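Local coordinates for protein glycoside transferase (Listeria monocytogenes, PDB 6R2M) that is an extracellular glycoside hydrolase, PssZ, probably of the family 8 type and thought to act on exopolysaccharide, at residues Asp93-Val101 against Pro143-His151; Ser261-Gln270 against Phe302-Thr310. One frame throughout, in Å; residues are numbered along the deposited sequence.

Contact 1 (Asp93-Val101 against Pro143-His151); sequences DATTTNAIV and PVDFYDFVH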
loop_
_atom_site.group_PDB
_atom_site.type_symbol
_atom_site.label_atom_id
_atom_site.label_comp_id
_atom_site.label_asym_id
_atom_site.label_seq_id
_atom_site.Cartn_x
_atom_site.Cartn_y
_atom_site.Cartn_z
ATOM N N ASP A 93 -3.380 21.449 7.112
ATOM C CA ASP A 93 -4.278 21.851 8.188
ATOM C C ASP A 93 -5.729 21.567 7.830
ATOM O O ASP A 93 -6.549 21.292 8.717
ATOM C CB ASP A 93 -4.071 23.343 8.501
ATOM C CG ASP A 93 -4.998 23.852 9.599
ATOM O OD1 ASP A 93 -5.033 23.240 10.695
ATOM O OD2 ASP A 93 -5.684 24.881 9.374
ATOM N N ALA A 94 -6.054 21.599 6.540
ATOM C CA ALA A 94 -7.422 21.423 6.075
ATOM C C ALA A 94 -7.851 19.969 6.008
ATOM O O ALA A 94 -9.030 19.702 5.757
ATOM C CB ALA A 94 -7.596 22.049 4.695
ATOM N N THR A 95 -6.935 19.029 6.215
ATOM C CA THR A 95 -7.265 17.610 6.124
ATOM C C THR A 95 -7.951 17.164 7.400
ATOM O O THR A 95 -7.416 17.349 8.496
ATOM C CB THR A 95 -6.002 16.783 5.887
ATOM O OG1 THR A 95 -5.389 17.219 4.668
ATOM C CG2 THR A 95 -6.339 15.282 5.778
ATOM N N THR A 96 -9.113 16.532 7.258
ATOM C CA THR A 96 -9.913 16.160 8.419
ATOM C C THR A 96 -10.187 14.667 8.486
ATOM O O THR A 96 -11.014 14.246 9.302
ATOM C CB THR A 96 -11.247 16.916 8.436
ATOM O OG1 THR A 96 -11.989 16.609 7.251
ATOM C CG2 THR A 96 -11.011 18.426 8.524
ATOM N N THR A 97 -9.545 13.863 7.641
ATOM C CA THR A 97 -9.791 12.432 7.574
ATOM C C THR A 97 -8.475 11.668 7.532
ATOM O O THR A 97 -7.431 12.199 7.136
ATOM C CB THR A 97 -10.618 12.054 6.325
ATOM O OG1 THR A 97 -10.007 12.627 5.164
ATOM C CG2 THR A 97 -12.025 12.601 6.411
ATOM N N ASN A 98 -8.552 10.400 7.943
ATOM C CA ASN A 98 -7.497 9.422 7.716
ATOM C C ASN A 98 -7.789 8.670 6.414
ATOM O O ASN A 98 -8.701 9.014 5.660
ATOM C CB ASN A 98 -7.412 8.462 8.904
ATOM C CG ASN A 98 -8.637 7.569 8.998
ATOM O OD1 ASN A 98 -9.736 7.989 8.654
ATOM N ND2 ASN A 98 -8.447 6.317 9.420
ATOM N N ALA A 99 -7.018 7.618 6.145
ATOM C CA ALA A 99 -7.361 6.592 5.160
ATOM C C ALA A 99 -6.877 5.283 5.753
ATOM O O ALA A 99 -5.690 5.174 6.081
ATOM C CB ALA A 99 -6.700 6.858 3.799
ATOM N N ILE A 100 -7.775 4.306 5.940
ATOM C CA ILE A 100 -7.375 3.148 6.745
ATOM C C ILE A 100 -6.193 2.422 6.122
ATOM O O ILE A 100 -5.347 1.890 6.846
ATOM C CB ILE A 100 -8.540 2.171 7.009
ATOM C CG1 ILE A 100 -9.089 1.545 5.714
ATOM C CG2 ILE A 100 -9.600 2.829 7.875
ATOM C CD1 ILE A 100 -10.222 0.521 5.966
ATOM N N VAL A 101 -6.092 2.409 4.791
ATOM C CA VAL A 101 -4.995 1.698 4.137
ATOM C C VAL A 101 -3.655 2.279 4.571
ATOM O O VAL A 101 -2.673 1.545 4.752
ATOM C CB VAL A 101 -5.179 1.718 2.601
ATOM C CG1 VAL A 101 -5.211 3.167 2.023
ATOM C CG2 VAL A 101 -4.149 0.834 1.901
ATOM N N PRO A 143 -14.688 -2.436 8.732
ATOM C CA PRO A 143 -13.981 -1.198 8.384
ATOM C C PRO A 143 -14.686 -0.426 7.279
ATOM O O PRO A 143 -15.300 -1.004 6.379
ATOM C CB PRO A 143 -12.601 -1.688 7.923
ATOM C CG PRO A 143 -12.814 -3.144 7.555
ATOM C CD PRO A 143 -13.857 -3.632 8.522
ATOM N N VAL A 144 -14.571 0.901 7.360
ATOM C CA VAL A 144 -14.903 1.795 6.262
ATOM C C VAL A 144 -13.661 2.642 5.967
ATOM O O VAL A 144 -12.684 2.629 6.719
ATOM C CB VAL A 144 -16.140 2.670 6.561
ATOM C CG1 VAL A 144 -17.380 1.790 6.730
ATOM C CG2 VAL A 144 -15.927 3.511 7.825
ATOM N N ASP A 145 -13.707 3.386 4.859
ATOM C CA ASP A 145 -12.464 3.949 4.320
ATOM C C ASP A 145 -11.812 4.948 5.260
ATOM O O ASP A 145 -10.582 5.105 5.245
ATOM C CB ASP A 145 -12.724 4.634 2.983
ATOM C CG ASP A 145 -13.011 3.648 1.872
ATOM O OD1 ASP A 145 -12.641 2.462 2.004
ATOM O OD2 ASP A 145 -13.636 4.060 0.872
ATOM N N PHE A 146 -12.608 5.667 6.038
ATOM C CA PHE A 146 -12.051 6.775 6.799
ATOM C C PHE A 146 -13.040 7.206 7.860
ATOM O O PHE A 146 -14.212 6.822 7.849
ATOM C CB PHE A 146 -11.692 7.972 5.911
ATOM C CG PHE A 146 -12.851 8.557 5.165
ATOM C CD1 PHE A 146 -13.773 9.389 5.798
ATOM C CD2 PHE A 146 -12.999 8.302 3.818
ATOM C CE1 PHE A 146 -14.838 9.929 5.088
ATOM C CE2 PHE A 146 -14.059 8.841 3.107
ATOM C CZ PHE A 146 -14.971 9.660 3.744
ATOM N N TYR A 147 -12.521 7.981 8.798
ATOM C CA TYR A 147 -13.310 8.665 9.803
ATOM C C TYR A 147 -12.915 10.129 9.739
ATOM O O TYR A 147 -11.719 10.454 9.745
ATOM C CB TYR A 147 -13.053 8.087 11.199
ATOM C CG TYR A 147 -13.759 8.809 12.329
ATOM C CD1 TYR A 147 -15.118 8.644 12.530
ATOM C CD2 TYR A 147 -13.056 9.638 13.200
ATOM C CE1 TYR A 147 -15.768 9.287 13.567
ATOM C CE2 TYR A 147 -13.697 10.287 14.239
ATOM C CZ TYR A 147 -15.052 10.108 14.404
ATOM O OH TYR A 147 -15.704 10.735 15.440
ATOM N N ASP A 148 -13.907 11.006 9.616
ATOM C CA ASP A 148 -13.653 12.440 9.708
ATOM C C ASP A 148 -13.650 12.818 11.182
ATOM O O ASP A 148 -14.696 12.813 11.840
ATOM C CB ASP A 148 -14.698 13.222 8.922
ATOM C CG ASP A 148 -14.335 14.676 8.778
ATOM O OD1 ASP A 148 -14.047 15.312 9.805
ATOM O OD2 ASP A 148 -14.333 15.184 7.635
ATOM N N PHE A 149 -12.473 13.115 11.714
ATOM C CA PHE A 149 -12.306 13.377 13.135
ATOM C C PHE A 149 -12.569 14.827 13.508
ATOM O O PHE A 149 -12.439 15.179 14.688
ATOM C CB PHE A 149 -10.892 12.974 13.579
ATOM C CG PHE A 149 -9.817 13.459 12.662
ATOM C CD1 PHE A 149 -9.374 14.774 12.737
ATOM C CD2 PHE A 149 -9.254 12.613 11.714
ATOM C CE1 PHE A 149 -8.382 15.238 11.886
ATOM C CE2 PHE A 149 -8.260 13.068 10.868
ATOM C CZ PHE A 149 -7.827 14.380 10.955
ATOM N N VAL A 150 -12.896 15.675 12.539
ATOM C CA VAL A 150 -13.347 17.038 12.808
ATOM C C VAL A 150 -14.868 17.124 12.809
ATOM O O VAL A 150 -15.467 17.653 13.744
ATOM C CB VAL A 150 -12.723 18.016 11.791
ATOM C CG1 VAL A 150 -13.379 19.406 11.907
ATOM C CG2 VAL A 150 -11.215 18.096 12.005
ATOM N N HIS A 151 -15.513 16.581 11.773
ATOM C CA HIS A 151 -16.967 16.529 11.700
ATOM C C HIS A 151 -17.554 15.312 12.400
ATOM O O HIS A 151 -18.779 15.244 12.561
ATOM C CB HIS A 151 -17.416 16.556 10.239
ATOM C CG HIS A 151 -16.964 17.773 9.504
ATOM N ND1 HIS A 151 -17.499 19.020 9.745
ATOM C CD2 HIS A 151 -16.017 17.946 8.551
ATOM C CE1 HIS A 151 -16.910 19.908 8.962
ATOM N NE2 HIS A 151 -16.003 19.285 8.232
#
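The side chain of Asn-98 does the work of a backbone carbonyl: its OD1 accepts from Tyr-147 N at 2.8 Å, nearly straight at 168° and in the plane of the amide. The bond joins two extended, antiparallel stretches, 93-101 and 143-151, which lead into helix 100-116 on one side and through the short strand 147-148 into an Asx turn on the other. With CG between the backbone N and the carbonyl carbon (chi1 68°), the Asn-98 amide turns OD1 toward Tyr-147 N, and ND2 bonds Asp-103 OD2, which fixes the amide's rotation. The tight part runs from here both ways. Toward the helix, Ile-100 N donates to Asp-145 O at 3.0 Å, just after the N-cap residue Ala-99. The Ile-100 side chain points toward 143-151, with CD1 3.8 Å from Pro-143 CB, and Leu-158 and Ser-137 also touch it. At the other end, beyond Thr-97, Thr-96 O takes a bond from Phe-149 N at 3.0 Å, and the Phe-149 ring merely lies under it, the oxygen 3.3 Å above the ring's centre. Phe-86 meets the rings of both Phe-149 and Tyr-147. Thr-96 OG1 donates to Asp-148 OD2 at 2.8 Å from above the carboxylate plane.

Only at Val-150 and His-151, both exposed, does the contact thin out. The methyls Thr-96 CG2 and Val-150 CG2 meet at 3.5 Å, their side chains crossing at about a right angle, while Asp-148 OD1 turns back to accept from both Val-150 N and His-151 N.

Contact 2 (Ser261-Gln270 against Phe302-Thr310); sequences STAVYAFLTQ and FDYINKEIT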
loop_
_atom_site.group_PDB
_atom_site.type_symbol
_atom_site.label_atom_id
_atom_site.label_comp_id
_atom_site.label_asym_id
_atom_site.label_seq_id
_atom_site.Cartn_x
_atom_site.Cartn_y
_atom_site.Cartn_z
ATOM N N SER A 261 1.954 0.176 -15.727
ATOM C CA SER A 261 2.092 0.765 -14.399
ATOM C C SER A 261 3.203 0.065 -13.637
ATOM O O SER A 261 3.199 -1.162 -13.518
ATOM C CB SER A 261 0.796 0.661 -13.602
ATOM O OG SER A 261 1.061 0.752 -12.197
ATOM N N THR A 262 4.154 0.853 -13.125
ATOM C CA THR A 262 5.204 0.287 -12.285
ATOM C C THR A 262 4.615 -0.416 -11.066
ATOM O O THR A 262 4.989 -1.552 -10.750
ATOM C CB THR A 262 6.171 1.389 -11.870
ATOM O OG1 THR A 262 6.815 1.905 -13.037
ATOM C CG2 THR A 262 7.227 0.843 -10.929
ATOM N N ALA A 263 3.681 0.246 -10.369
ATOM C CA ALA A 263 3.102 -0.363 -9.175
ATOM C C ALA A 263 2.380 -1.667 -9.500
ATOM O O ALA A 263 2.454 -2.628 -8.725
ATOM C CB ALA A 263 2.164 0.621 -8.476
ATOM N N VAL A 264 1.703 -1.729 -10.652
ATOM C CA VAL A 264 1.022 -2.958 -11.055
ATOM C C VAL A 264 2.009 -4.103 -11.193
ATOM O O VAL A 264 1.752 -5.220 -10.738
ATOM C CB VAL A 264 0.232 -2.733 -12.353
ATOM C CG1 VAL A 264 -0.180 -4.086 -12.940
ATOM C CG2 VAL A 264 -0.996 -1.905 -12.042
ATOM N N TYR A 265 3.171 -3.848 -11.799
ATOM C CA TYR A 265 4.139 -4.940 -11.903
ATOM C C TYR A 265 4.761 -5.286 -10.556
ATOM O O TYR A 265 5.069 -6.462 -10.308
ATOM C CB TYR A 265 5.222 -4.590 -12.918
ATOM C CG TYR A 265 4.722 -4.684 -14.345
ATOM C CD1 TYR A 265 3.963 -5.777 -14.756
ATOM C CD2 TYR A 265 5.022 -3.698 -15.278
ATOM C CE1 TYR A 265 3.490 -5.875 -16.062
ATOM C CE2 TYR A 265 4.565 -3.792 -16.602
ATOM C CZ TYR A 265 3.799 -4.890 -16.978
ATOM O OH TYR A 265 3.349 -4.990 -18.278
ATOM N N ALA A 266 4.953 -4.301 -9.671
ATOM C CA ALA A 266 5.446 -4.630 -8.335
ATOM C C ALA A 266 4.452 -5.519 -7.597
ATOM O O ALA A 266 4.831 -6.546 -7.010
ATOM C CB ALA A 266 5.718 -3.352 -7.541
ATOM N N PHE A 267 3.163 -5.183 -7.670
ATOM C CA PHE A 267 2.167 -5.981 -6.962
ATOM C C PHE A 267 1.927 -7.323 -7.643
ATOM O O PHE A 267 1.671 -8.305 -6.948
ATOM C CB PHE A 267 0.865 -5.203 -6.833
ATOM C CG PHE A 267 0.991 -3.967 -5.991
ATOM C CD1 PHE A 267 2.009 -3.842 -5.064
ATOM C CD2 PHE A 267 0.103 -2.923 -6.151
ATOM C CE1 PHE A 267 2.134 -2.692 -4.301
ATOM C CE2 PHE A 267 0.206 -1.779 -5.394
ATOM C CZ PHE A 267 1.235 -1.656 -4.458
ATOM N N LEU A 268 2.017 -7.391 -8.980
ATOM C CA LEU A 268 1.952 -8.689 -9.657
ATOM C C LEU A 268 3.084 -9.604 -9.216
ATOM O O LEU A 268 2.878 -10.807 -9.010
ATOM C CB LEU A 268 2.015 -8.504 -11.168
ATOM C CG LEU A 268 0.713 -8.168 -11.860
ATOM C CD1 LEU A 268 1.030 -7.672 -13.251
ATOM C CD2 LEU A 268 -0.147 -9.430 -11.918
ATOM N N THR A 269 4.299 -9.065 -9.117
ATOM C CA THR A 269 5.433 -9.861 -8.684
ATOM C C THR A 269 5.199 -10.416 -7.284
ATOM O O THR A 269 5.395 -11.614 -7.042
ATOM C CB THR A 269 6.693 -9.005 -8.764
ATOM O OG1 THR A 269 6.886 -8.633 -10.137
ATOM C CG2 THR A 269 7.908 -9.768 -8.261
ATOM N N GLN A 270 4.715 -9.566 -6.365
ATOM C CA GLN A 270 4.368 -10.017 -5.018
ATOM C C GLN A 270 3.272 -11.077 -5.045
ATOM O O GLN A 270 3.346 -12.078 -4.324
ATOM C CB GLN A 270 3.908 -8.837 -4.160
ATOM C CG GLN A 270 4.960 -7.772 -3.975
ATOM C CD GLN A 270 4.411 -6.529 -3.288
ATOM O OE1 GLN A 270 3.475 -6.602 -2.496
ATOM N NE2 GLN A 270 4.989 -5.377 -3.603
ATOM N N PHE A 302 4.779 6.771 -5.237
ATOM C CA PHE A 302 4.184 5.442 -5.073
ATOM C C PHE A 302 4.814 4.431 -6.017
ATOM O O PHE A 302 5.117 3.303 -5.614
ATOM C CB PHE A 302 2.681 5.506 -5.323
ATOM C CG PHE A 302 1.923 4.253 -4.935
ATOM C CD1 PHE A 302 1.554 4.023 -3.613
ATOM C CD2 PHE A 302 1.498 3.348 -5.907
ATOM C CE1 PHE A 302 0.795 2.895 -3.268
ATOM C CE2 PHE A 302 0.757 2.233 -5.563
ATOM C CZ PHE A 302 0.398 2.003 -4.247
ATOM N N ASP A 303 5.033 4.823 -7.281
ATOM C CA ASP A 303 5.666 3.916 -8.237
ATOM C C ASP A 303 7.141 3.728 -7.914
ATOM O O ASP A 303 7.648 2.599 -7.899
ATOM C CB ASP A 303 5.504 4.455 -9.661
ATOM C CG ASP A 303 4.091 4.322 -10.183
ATOM O OD1 ASP A 303 3.492 3.246 -10.024
ATOM O OD2 ASP A 303 3.581 5.308 -10.757
ATOM N N TYR A 304 7.842 4.827 -7.642
ATOM C CA TYR A 304 9.264 4.749 -7.346
ATOM C C TYR A 304 9.517 3.820 -6.166
ATOM O O TYR A 304 10.332 2.897 -6.248
ATOM C CB TYR A 304 9.810 6.149 -7.056
ATOM C CG TYR A 304 11.215 6.117 -6.504
ATOM C CD1 TYR A 304 12.308 5.976 -7.353
ATOM C CD2 TYR A 304 11.450 6.174 -5.140
ATOM C CE1 TYR A 304 13.592 5.906 -6.849
ATOM C CE2 TYR A 304 12.731 6.115 -4.631
ATOM C CZ TYR A 304 13.793 5.984 -5.488
ATOM O OH TYR A 304 15.063 5.924 -4.943
ATOM N N ILE A 305 8.790 4.029 -5.067
ATOM C CA ILE A 305 9.170 3.347 -3.837
ATOM C C ILE A 305 8.660 1.910 -3.820
ATOM O O ILE A 305 9.293 1.041 -3.215
ATOM C CB ILE A 305 8.688 4.136 -2.605
ATOM C CG1 ILE A 305 9.416 3.660 -1.345
ATOM C CG2 ILE A 305 7.159 4.069 -2.427
ATOM C CD1 ILE A 305 10.899 4.061 -1.306
ATOM N N ASN A 306 7.523 1.619 -4.466
ATOM C CA ASN A 306 7.086 0.228 -4.519
ATOM C C ASN A 306 7.998 -0.607 -5.407
ATOM O O ASN A 306 8.198 -1.798 -5.129
ATOM C CB ASN A 306 5.638 0.130 -4.996
ATOM C CG ASN A 306 4.641 0.270 -3.850
ATOM O OD1 ASN A 306 4.589 -0.573 -2.968
ATOM N ND2 ASN A 306 3.860 1.341 -3.858
ATOM N N LYS A 307 8.594 -0.006 -6.441
ATOM C CA LYS A 307 9.610 -0.742 -7.175
ATOM C C LYS A 307 10.811 -1.040 -6.275
ATOM O O LYS A 307 11.273 -2.185 -6.228
ATOM C CB LYS A 307 10.023 0.022 -8.443
ATOM C CG LYS A 307 11.176 -0.631 -9.185
ATOM C CD LYS A 307 11.372 -0.034 -10.560
ATOM C CE LYS A 307 12.525 -0.721 -11.264
ATOM N NZ LYS A 307 12.789 -0.229 -12.646
ATOM N N GLU A 308 11.283 -0.043 -5.508
ATOM C CA GLU A 308 12.441 -0.282 -4.650
ATOM C C GLU A 308 12.134 -1.326 -3.584
ATOM O O GLU A 308 12.961 -2.203 -3.321
ATOM C CB GLU A 308 12.910 1.014 -3.998
ATOM C CG GLU A 308 13.421 2.047 -4.990
ATOM C CD GLU A 308 14.547 1.531 -5.867
ATOM O OE1 GLU A 308 15.366 0.716 -5.393
ATOM O OE2 GLU A 308 14.620 1.964 -7.038
ATOM N N ILE A 309 10.953 -1.248 -2.956
ATOM C CA ILE A 309 10.606 -2.234 -1.930
ATOM C C ILE A 309 10.548 -3.633 -2.525
ATOM O O ILE A 309 11.100 -4.588 -1.967
ATOM C CB ILE A 309 9.268 -1.879 -1.270
ATOM C CG1 ILE A 309 9.385 -0.580 -0.476
ATOM C CG2 ILE A 309 8.793 -3.048 -0.359
ATOM C CD1 ILE A 309 8.053 -0.051 -0.019
ATOM N N THR A 310 9.861 -3.778 -3.664
ATOM C CA THR A 310 9.636 -5.115 -4.216
ATOM C C THR A 310 10.937 -5.742 -4.703
ATOM O O THR A 310 11.143 -6.952 -4.557
ATOM C CB THR A 310 8.593 -5.044 -5.340
ATOM O OG1 THR A 310 7.323 -4.680 -4.792
ATOM C CG2 THR A 310 8.456 -6.378 -6.059
HETATM O O HOH W 1 1.356 3.262 -11.623
HETATM O O HOH W 2 6.042 -2.858 -2.628
#
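Gln-270 and Thr-310 meet where NE2 donates to OG1 at 2.7 Å, the hydroxyl lying close to the amide plane. At the other end Ala-263 N gives its hydrogen to Asp-303 OD1, 3.0 Å away and rather bent at 140°. Between these two bonds carbon contacts mix with polar side chains. Ala-263 CB touches Phe-302 CE2 at 3.6 Å, Ala-266 CB sits against Thr-310 OG1, and Thr-262 CG2 lies on Lys-307 CB. Phe-267 brings its edge to Asn-306 OD1 (3.5 Å from CE1) and to Phe-302 CZ, with the two rings set steeply to each other, planes at 79°. The helices 262-274 and 301-312 thus pack side by side, running the same way with their local axes 8.6 Å apart and 26° askew, consistent with the (α/α)6 barrel of family 8 glycoside hydrolases.

One layer back, the groups are held from within their own helices. Thr-310 OG1 passes its hydrogen to Asn-306 O, and Asn-306 ND2 lies over the centre of the Phe-302 ring while donating to Phe-302 O. Ser-261 caps the first helix by accepting from Val-264 N, and a water joins its OG to Asp-303 OD1. A second water donates to Asn-306 OD1 at 2.7 Å. Farther out, Leu-55 of helix 50-62 covers Phe-302 and Asn-306, Met-217 of helix 209-223 packs on Phe-267, and Lys-307 NZ bonds to Met-291 O.

Contact 2 is the more central of the two, about 10 Å from the centre of the chain to its own centre against about 17 Å for contact 1, and they fall on opposite sides of it. No secondary-structure element is shared: contact 1 joins loop stretches at the start of helix 100-116 and around strand 147-148, whereas contact 2 joins two helices late in the chain. Their centres are about 26 Å apart, though their nearest atoms come within about 7 Å. In contact 1 backbone N and O atoms take part in most of the bonds that cross. In contact 2 most backbone groups are used within the helices; the exception, Ala-263 N in the first turn, is taken by Asp-303, and waters bridge side chains.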